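Local coordinates for PduO-type ATP--cob(I)alamin adenosyltransferase (Sulfolobus tokodaii, PDB 1WOZ), which probably transfers the adenosyl group of ATP to cob(I)alamin, as expected of a PduO-type corrinoid adenosyltransferase, at residues 22-27 / 67-72; 127-132 / 141-146. All blocks are in the same frame, centred on the assembly; numbering follows the deposited sequence.

Contact 1 (22-27 with 67-72) and contact 2 (127-132 with 141-146) lie side by side in one bundle of helices, their centres 11 Å apart. Each joins two antiparallel helices that follow one another in the chain, and F27 links the two: its CZ is 3.4 Å from A128 CB, and its ring also meets that of Y131. Next to it, L68 CD2 lies 3.5 Å from I142 CD1, making the inner faces of both contacts one apolar core. A bound polyether (POG) lies about 6 Å from the side chain of S69, and a POG lies about 10 Å from that of L146; D32, N35 and L61 line the polyether pocket.

Contact 1 of 2, residues 22-27 / 67-72; sequences SPLVNF and DLSTQS
L68 rests its CD1 methyl on the flat face of F27, 3.6 Å from the ring centroid and only 12° off the ring normal, a CH-pi contact over the middle of the ring. The two side chains cross at about a right angle, and the second methyl of L68, CD2, stays on the same side of the ring, displaced beyond its rim, 3.7 Å from F27 CE1. A leucine suits this place because its fork lets both methyls rest on one side of the ring. In F27, CG anti to the backbone N (chi1 -159°) carries the ring toward L68, and chi2 sets its face to the methyl. One turn nearer the start of its helix, L24 slides past L68 in the opposite direction, with L24 CD1 4.0 Å from L68 CB, and its end also reaches S69, whose OG is bonded to G65 O. An alanine in place of F27 removes the ring on which L68 CD1 lies and would probably open a gap here, leaving that methyl without its aromatic partner.

Further out, S22 caps helix 23-44, V25 N donating to S22 OG over 3.1 Å, and D67 organises the turn that follows helix 48-69. D67 O accepts from T70 N and S72 N, which approach from opposite faces of its plane, while S72 OG meets D67 OD1 at 2.6 Å on the syn side. The other carboxylate oxygen of D67 is bonded to I77 N and N139 ND2. N26 OD1 accepts from R126 NE of the second subunit. Helices 23-44 and 48-69 are thus joined here chiefly by apolar contacts, without a hydrogen bond between the segments, so the joint depends on shape and burial.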
ATOM      1  N   SER A  22      -3.835  19.125   6.214  1.00 44.70           N
ATOM      2  CA  SER A  22      -4.931  19.811   5.554  1.00 39.65           C
ATOM      3  C   SER A  22      -5.478  18.916   4.439  1.00 36.78           C
ATOM      4  O   SER A  22      -4.816  17.963   3.999  1.00 33.65           O
ATOM      5  CB  SER A  22      -4.439  21.126   4.945  1.00 40.51           C
ATOM      6  OG  SER A  22      -3.695  20.896   3.755  1.00 37.18           O
ATOM      7  N   PRO A  23      -6.705  19.195   3.983  1.00 34.29           N
ATOM      8  CA  PRO A  23      -7.304  18.398   2.912  1.00 32.61           C
ATOM      9  C   PRO A  23      -6.436  18.463   1.654  1.00 30.45           C
ATOM     10  O   PRO A  23      -6.228  17.449   0.994  1.00 28.92           O
ATOM     11  CB  PRO A  23      -8.662  19.060   2.703  1.00 33.19           C
ATOM     12  CG  PRO A  23      -8.987  19.579   4.063  1.00 34.73           C
ATOM     13  CD  PRO A  23      -7.684  20.138   4.554  1.00 34.90           C
ATOM     14  N   LEU A  24      -5.934  19.652   1.312  1.00 27.92           N
ATOM     15  CA  LEU A  24      -5.101  19.753   0.119  1.00 27.19           C
ATOM     16  C   LEU A  24      -3.833  18.911   0.221  1.00 26.48           C
ATOM     17  O   LEU A  24      -3.514  18.163  -0.702  1.00 24.90           O
ATOM     18  CB  LEU A  24      -4.705  21.201  -0.189  1.00 28.69           C
ATOM     19  CG  LEU A  24      -3.751  21.330  -1.400  1.00 29.16           C
ATOM     20  CD1 LEU A  24      -4.425  20.809  -2.658  1.00 28.67           C
ATOM     21  CD2 LEU A  24      -3.351  22.799  -1.604  1.00 30.81           C
ATOM     22  N   VAL A  25      -3.115  19.033   1.337  1.00 25.45           N
ATOM     23  CA  VAL A  25      -1.876  18.279   1.526  1.00 24.02           C
ATOM     24  C   VAL A  25      -2.133  16.773   1.487  1.00 23.53           C
ATOM     25  O   VAL A  25      -1.355  16.022   0.893  1.00 22.34           O
ATOM     26  CB  VAL A  25      -1.189  18.665   2.851  1.00 25.10           C
ATOM     27  CG1 VAL A  25       0.047  17.784   3.077  1.00 25.87           C
ATOM     28  CG2 VAL A  25      -0.772  20.140   2.791  1.00 26.94           C
ATOM     29  N   ASN A  26      -3.220  16.338   2.116  1.00 23.45           N
ATOM     30  CA  ASN A  26      -3.586  14.920   2.097  1.00 23.35           C
ATOM     31  C   ASN A  26      -3.969  14.431   0.685  1.00 22.34           C
ATOM     32  O   ASN A  26      -3.603  13.327   0.290  1.00 21.99           O
ATOM     33  CB  ASN A  26      -4.728  14.663   3.081  1.00 24.87           C
ATOM     34  CG  ASN A  26      -4.231  14.451   4.507  1.00 28.41           C
ATOM     35  OD1 ASN A  26      -3.631  13.419   4.824  1.00 30.88           O
ATOM     36  ND2 ASN A  26      -4.471  15.426   5.369  1.00 30.43           N
ATOM     37  N   PHE A  27      -4.702  15.244  -0.075  1.00 21.18           N
ATOM     38  CA  PHE A  27      -5.087  14.874  -1.433  1.00 21.10           C
ATOM     39  C   PHE A  27      -3.808  14.722  -2.275  1.00 20.20           C
ATOM     40  O   PHE A  27      -3.639  13.735  -3.004  1.00 19.31           O
ATOM     41  CB  PHE A  27      -6.010  15.957  -2.034  1.00 21.82           C
ATOM     42  CG  PHE A  27      -6.849  15.484  -3.198  1.00 20.77           C
ATOM     43  CD1 PHE A  27      -7.958  16.227  -3.608  1.00 23.12           C
ATOM     44  CD2 PHE A  27      -6.536  14.314  -3.897  1.00 21.93           C
ATOM     45  CE1 PHE A  27      -8.742  15.819  -4.696  1.00 20.90           C
ATOM     46  CE2 PHE A  27      -7.319  13.892  -4.985  1.00 21.03           C
ATOM     47  CZ  PHE A  27      -8.427  14.653  -5.384  1.00 20.96           C
ATOM     48  N   ASP A  67      -3.559  21.406 -10.812  1.00 22.56           N
ATOM     49  CA  ASP A  67      -4.927  21.908 -10.923  1.00 23.26           C
ATOM     50  C   ASP A  67      -5.384  22.176  -9.482  1.00 23.08           C
ATOM     51  O   ASP A  67      -5.752  23.300  -9.133  1.00 23.09           O
ATOM     52  CB  ASP A  67      -5.824  20.843 -11.598  1.00 22.65           C
ATOM     53  CG  ASP A  67      -7.255  21.311 -11.809  1.00 22.39           C
ATOM     54  OD1 ASP A  67      -7.770  22.119 -11.010  1.00 22.90           O
ATOM     55  OD2 ASP A  67      -7.882  20.842 -12.774  1.00 25.04           O
ATOM     56  N   LEU A  68      -5.329  21.149  -8.633  1.00 23.33           N
ATOM     57  CA  LEU A  68      -5.735  21.272  -7.222  1.00 23.57           C
ATOM     58  C   LEU A  68      -5.042  22.396  -6.459  1.00 24.29           C
ATOM     59  O   LEU A  68      -5.693  23.143  -5.726  1.00 26.53           O
ATOM     60  CB  LEU A  68      -5.443  19.975  -6.452  1.00 22.41           C
ATOM     61  CG  LEU A  68      -6.257  18.738  -6.810  1.00 24.39           C
ATOM     62  CD1 LEU A  68      -5.663  17.518  -6.067  1.00 24.23           C
ATOM     63  CD2 LEU A  68      -7.718  18.962  -6.429  1.00 23.05           C
ATOM     64  N   SER A  69      -3.721  22.476  -6.607  1.00 23.05           N
ATOM     65  CA  SER A  69      -2.883  23.472  -5.938  1.00 26.74           C
ATOM     66  C   SER A  69      -3.062  24.918  -6.404  1.00 28.14           C
ATOM     67  O   SER A  69      -2.681  25.848  -5.679  1.00 28.92           O
ATOM     68  CB  SER A  69      -1.398  23.103  -6.097  1.00 27.91           C
ATOM     69  OG  SER A  69      -1.099  21.878  -5.443  1.00 31.81           O
ATOM     70  N   THR A  70      -3.627  25.111  -7.594  1.00 27.97           N
ATOM     71  CA  THR A  70      -3.812  26.459  -8.134  1.00 29.38           C
ATOM     72  C   THR A  70      -5.260  26.767  -8.494  1.00 30.88           C
ATOM     73  O   THR A  70      -5.519  27.677  -9.284  1.00 30.37           O
ATOM     74  CB  THR A  70      -2.956  26.678  -9.406  1.00 28.86           C
ATOM     75  OG1 THR A  70      -3.457  25.865 -10.472  1.00 25.89           O
ATOM     76  CG2 THR A  70      -1.501  26.300  -9.143  1.00 28.59           C
ATOM     77  N   GLN A  71      -6.194  26.011  -7.913  1.00 31.35           N
ATOM     78  CA  GLN A  71      -7.621  26.188  -8.168  1.00 34.08           C
ATOM     79  C   GLN A  71      -7.902  26.243  -9.671  1.00 33.57           C
ATOM     80  O   GLN A  71      -8.624  27.121 -10.157  1.00 32.46           O
ATOM     81  CB  GLN A  71      -8.128  27.466  -7.474  1.00 37.02           C
ATOM     82  CG  GLN A  71      -9.645  27.588  -7.427  1.00 43.11           C
ATOM     83  CD  GLN A  71     -10.142  28.712  -6.501  1.00 47.27           C
ATOM     84  OE1 GLN A  71     -11.334  29.039  -6.491  1.00 48.97           O
ATOM     85  NE2 GLN A  71      -9.232  29.295  -5.717  1.00 48.53           N
ATOM     86  N   SER A  72      -7.305  25.294 -10.396  1.00 32.76           N
ATOM     87  CA  SER A  72      -7.449  25.161 -11.844  1.00 33.14           C
ATOM     88  C   SER A  72      -6.858  26.312 -12.671  1.00 33.45           C
ATOM     89  O   SER A  72      -7.227  26.473 -13.833  1.00 33.13           O
ATOM     90  CB  SER A  72      -8.928  24.983 -12.235  1.00 34.06           C
ATOM     91  OG  SER A  72      -9.568  23.964 -11.480  1.00 32.63           O
TER

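Contact 2 of 2, residues 127-132 / 141-146; sequences NAVKYT and MIIVYL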
ATOM      1  N   ASN A 127     -11.339   9.144  -1.149  1.00 23.85           N
ATOM      2  CA  ASN A 127     -10.831  10.272  -0.366  1.00 24.37           C
ATOM      3  C   ASN A 127     -11.128  11.607  -1.077  1.00 24.88           C
ATOM      4  O   ASN A 127     -11.488  12.594  -0.433  1.00 25.41           O
ATOM      5  CB  ASN A 127      -9.321  10.133  -0.124  1.00 23.52           C
ATOM      6  CG  ASN A 127      -8.978   8.937   0.751  1.00 26.65           C
ATOM      7  OD1 ASN A 127      -9.866   8.294   1.315  1.00 28.30           O
ATOM      8  ND2 ASN A 127      -7.689   8.636   0.870  1.00 25.86           N
ATOM      9  N   ALA A 128     -10.987  11.635  -2.402  1.00 25.18           N
ATOM     10  CA  ALA A 128     -11.260  12.854  -3.159  1.00 26.61           C
ATOM     11  C   ALA A 128     -12.683  13.348  -2.911  1.00 28.49           C
ATOM     12  O   ALA A 128     -12.911  14.554  -2.754  1.00 29.17           O
ATOM     13  CB  ALA A 128     -11.035  12.620  -4.654  1.00 26.63           C
ATOM     14  N   VAL A 129     -13.645  12.430  -2.883  1.00 28.95           N
ATOM     15  CA  VAL A 129     -15.029  12.801  -2.612  1.00 30.38           C
ATOM     16  C   VAL A 129     -15.105  13.444  -1.225  1.00 30.40           C
ATOM     17  O   VAL A 129     -15.784  14.450  -1.027  1.00 30.38           O
ATOM     18  CB  VAL A 129     -15.960  11.571  -2.666  1.00 30.43           C
ATOM     19  CG1 VAL A 129     -17.370  11.963  -2.229  1.00 30.75           C
ATOM     20  CG2 VAL A 129     -15.998  11.023  -4.085  1.00 29.96           C
ATOM     21  N   LYS A 130     -14.388  12.879  -0.263  1.00 30.57           N
ATOM     22  CA  LYS A 130     -14.370  13.435   1.083  1.00 32.25           C
ATOM     23  C   LYS A 130     -13.668  14.803   1.117  1.00 33.27           C
ATOM     24  O   LYS A 130     -14.129  15.729   1.797  1.00 32.65           O
ATOM     25  CB  LYS A 130     -13.661  12.470   2.035  1.00 35.04           C
ATOM     26  CG  LYS A 130     -13.459  12.983   3.449  1.00 38.87           C
ATOM     27  CD  LYS A 130     -12.657  11.989   4.287  1.00 42.41           C
ATOM     28  CE  LYS A 130     -11.277  11.710   3.684  1.00 44.38           C
ATOM     29  NZ  LYS A 130     -10.487  10.714   4.481  1.00 46.76           N
ATOM     30  N   TYR A 131     -12.567  14.948   0.385  1.00 31.00           N
ATOM     31  CA  TYR A 131     -11.847  16.217   0.393  1.00 31.81           C
ATOM     32  C   TYR A 131     -12.662  17.328  -0.244  1.00 33.30           C
ATOM     33  O   TYR A 131     -12.522  18.497   0.132  1.00 32.97           O
ATOM     34  CB  TYR A 131     -10.523  16.111  -0.357  1.00 29.74           C
ATOM     35  CG  TYR A 131      -9.577  15.085   0.200  1.00 27.50           C
ATOM     36  CD1 TYR A 131      -9.372  14.963   1.578  1.00 27.79           C
ATOM     37  CD2 TYR A 131      -8.854  14.256  -0.655  1.00 25.51           C
ATOM     38  CE1 TYR A 131      -8.463  14.026   2.088  1.00 26.95           C
ATOM     39  CE2 TYR A 131      -7.952  13.333  -0.162  1.00 25.85           C
ATOM     40  CZ  TYR A 131      -7.756  13.214   1.201  1.00 25.30           C
ATOM     41  OH  TYR A 131      -6.859  12.279   1.660  1.00 25.77           O
ATOM     42  N   THR A 132     -13.495  16.966  -1.214  1.00 34.58           N
ATOM     43  CA  THR A 132     -14.324  17.952  -1.892  1.00 38.57           C
ATOM     44  C   THR A 132     -15.276  18.629  -0.914  1.00 39.69           C
ATOM     45  O   THR A 132     -15.683  19.777  -1.122  1.00 40.15           O
ATOM     46  CB  THR A 132     -15.127  17.320  -3.038  1.00 39.25           C
ATOM     47  OG1 THR A 132     -15.930  16.252  -2.528  1.00 44.40           O
ATOM     48  CG2 THR A 132     -14.192  16.776  -4.100  1.00 37.46           C
HETATM   49  N   MSE A 141     -13.891  17.263 -12.460  1.00 28.85           N
HETATM   50  CA  MSE A 141     -13.346  16.385 -13.485  1.00 26.80           C
HETATM   51  C   MSE A 141     -12.211  15.504 -12.941  1.00 24.45           C
HETATM   52  O   MSE A 141     -11.860  14.478 -13.527  1.00 22.77           O
HETATM   53  CB  MSE A 141     -12.843  17.198 -14.678  1.00 29.44           C
HETATM   54  CG  MSE A 141     -12.767  16.394 -15.974  1.00 32.76           C
HETATM   55 SE   MSE A 141     -14.540  15.697 -16.603  1.00 42.59          SE
HETATM   56  CE  MSE A 141     -15.696  16.752 -15.541  1.00 32.78           C
ATOM     57  N   ILE A 142     -11.639  15.917 -11.828  1.00 22.83           N
ATOM     58  CA  ILE A 142     -10.554  15.166 -11.206  1.00 23.46           C
ATOM     59  C   ILE A 142     -11.086  13.845 -10.664  1.00 23.47           C
ATOM     60  O   ILE A 142     -10.457  12.793 -10.827  1.00 21.06           O
ATOM     61  CB  ILE A 142      -9.932  15.989 -10.078  1.00 23.13           C
ATOM     62  CG1 ILE A 142      -9.108  17.128 -10.705  1.00 21.96           C
ATOM     63  CG2 ILE A 142      -9.043  15.110  -9.174  1.00 23.72           C
ATOM     64  CD1 ILE A 142      -8.571  18.106  -9.677  1.00 23.12           C
ATOM     65  N   ILE A 143     -12.254  13.898 -10.026  1.00 23.91           N
ATOM     66  CA  ILE A 143     -12.850  12.683  -9.487  1.00 24.30           C
ATOM     67  C   ILE A 143     -13.244  11.773 -10.656  1.00 23.45           C
ATOM     68  O   ILE A 143     -13.057  10.547 -10.600  1.00 21.73           O
ATOM     69  CB  ILE A 143     -14.063  13.018  -8.603  1.00 26.63           C
ATOM     70  CG1 ILE A 143     -13.591  13.883  -7.421  1.00 31.36           C
ATOM     71  CG2 ILE A 143     -14.705  11.743  -8.095  1.00 29.44           C
ATOM     72  CD1 ILE A 143     -14.688  14.301  -6.428  1.00 31.51           C
ATOM     73  N   VAL A 144     -13.756  12.367 -11.733  1.00 21.12           N
ATOM     74  CA  VAL A 144     -14.109  11.565 -12.902  1.00 21.63           C
ATOM     75  C   VAL A 144     -12.870  10.876 -13.483  1.00 20.90           C
ATOM     76  O   VAL A 144     -12.920   9.682 -13.849  1.00 19.98           O
ATOM     77  CB  VAL A 144     -14.756  12.412 -14.008  1.00 21.33           C
ATOM     78  CG1 VAL A 144     -15.171  11.512 -15.178  1.00 22.58           C
ATOM     79  CG2 VAL A 144     -15.978  13.148 -13.429  1.00 24.04           C
ATOM     80  N   TYR A 145     -11.760  11.611 -13.550  1.00 17.55           N
ATOM     81  CA  TYR A 145     -10.525  11.052 -14.087  1.00 18.99           C
ATOM     82  C   TYR A 145     -10.115   9.822 -13.247  1.00 18.71           C
ATOM     83  O   TYR A 145      -9.815   8.749 -13.797  1.00 18.77           O
ATOM     84  CB  TYR A 145      -9.396  12.100 -14.047  1.00 18.90           C
ATOM     85  CG  TYR A 145      -8.099  11.642 -14.677  1.00 19.64           C
ATOM     86  CD1 TYR A 145      -7.804  11.930 -16.011  1.00 18.63           C
ATOM     87  CD2 TYR A 145      -7.165  10.908 -13.942  1.00 17.31           C
ATOM     88  CE1 TYR A 145      -6.620  11.503 -16.591  1.00 19.71           C
ATOM     89  CE2 TYR A 145      -5.977  10.477 -14.512  1.00 16.96           C
ATOM     90  CZ  TYR A 145      -5.704  10.773 -15.828  1.00 19.33           C
ATOM     91  OH  TYR A 145      -4.530  10.353 -16.401  1.00 18.65           O
ATOM     92  N   LEU A 146     -10.123   9.993 -11.928  1.00 19.33           N
ATOM     93  CA  LEU A 146      -9.745   8.925 -11.003  1.00 20.03           C
ATOM     94  C   LEU A 146     -10.647   7.697 -11.161  1.00 21.31           C
ATOM     95  O   LEU A 146     -10.164   6.562 -11.112  1.00 20.31           O
ATOM     96  CB  LEU A 146      -9.787   9.447  -9.565  1.00 19.66           C
ATOM     97  CG  LEU A 146      -8.647  10.424  -9.206  1.00 19.14           C
ATOM     98  CD1 LEU A 146      -8.907  10.984  -7.826  1.00 19.27           C
ATOM     99  CD2 LEU A 146      -7.256   9.712  -9.267  1.00 19.88           C
TER
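I143 sends its longer branch toward A128 and V129: CG1 is anti to its own carbonyl carbon (chi1 -61°) and CD1 continues fully extended (chi2 -180°), which lays CG1 against the methyl of A128 and brings CD1 to V129. This is the packing of a helical hairpin in the helix bundle of the cobalamin adenosyltransferase family, where helices 109-134 and 140-163 are joined by a short loop and run antiparallel. Between the two short segments the axes come within 10.2 Å at an angle of 170°.

The backbones come nearest where A128 CA lies 6.5 Å from I143 CA. A small residue is fitting there, because its single methyl points into the neighbouring helix and leaves room for the branched isoleucine: A128 CB touches I143 CG1 at 4.0 Å. V129 flanks the isoleucine, with V129 CG2 4.2 Å from I143 CD1. T132 CG2 is also modelled against I143 CD1, but this contact is doubtful, since the same methyl crowds A128 O.

Other sides of the two helices meet further partners. V129 and K130 pack on D21 of the third subunit. Within the chain, Y131 OH and N127 ND2 are both bonded to D30, and Y145 OH is bonded to E60, tying the hairpin to helices 23-44 and 48-69. One turn beyond I143, the inner face is continued by L146, whose CD1 stands 4.2 Å from A128 CB.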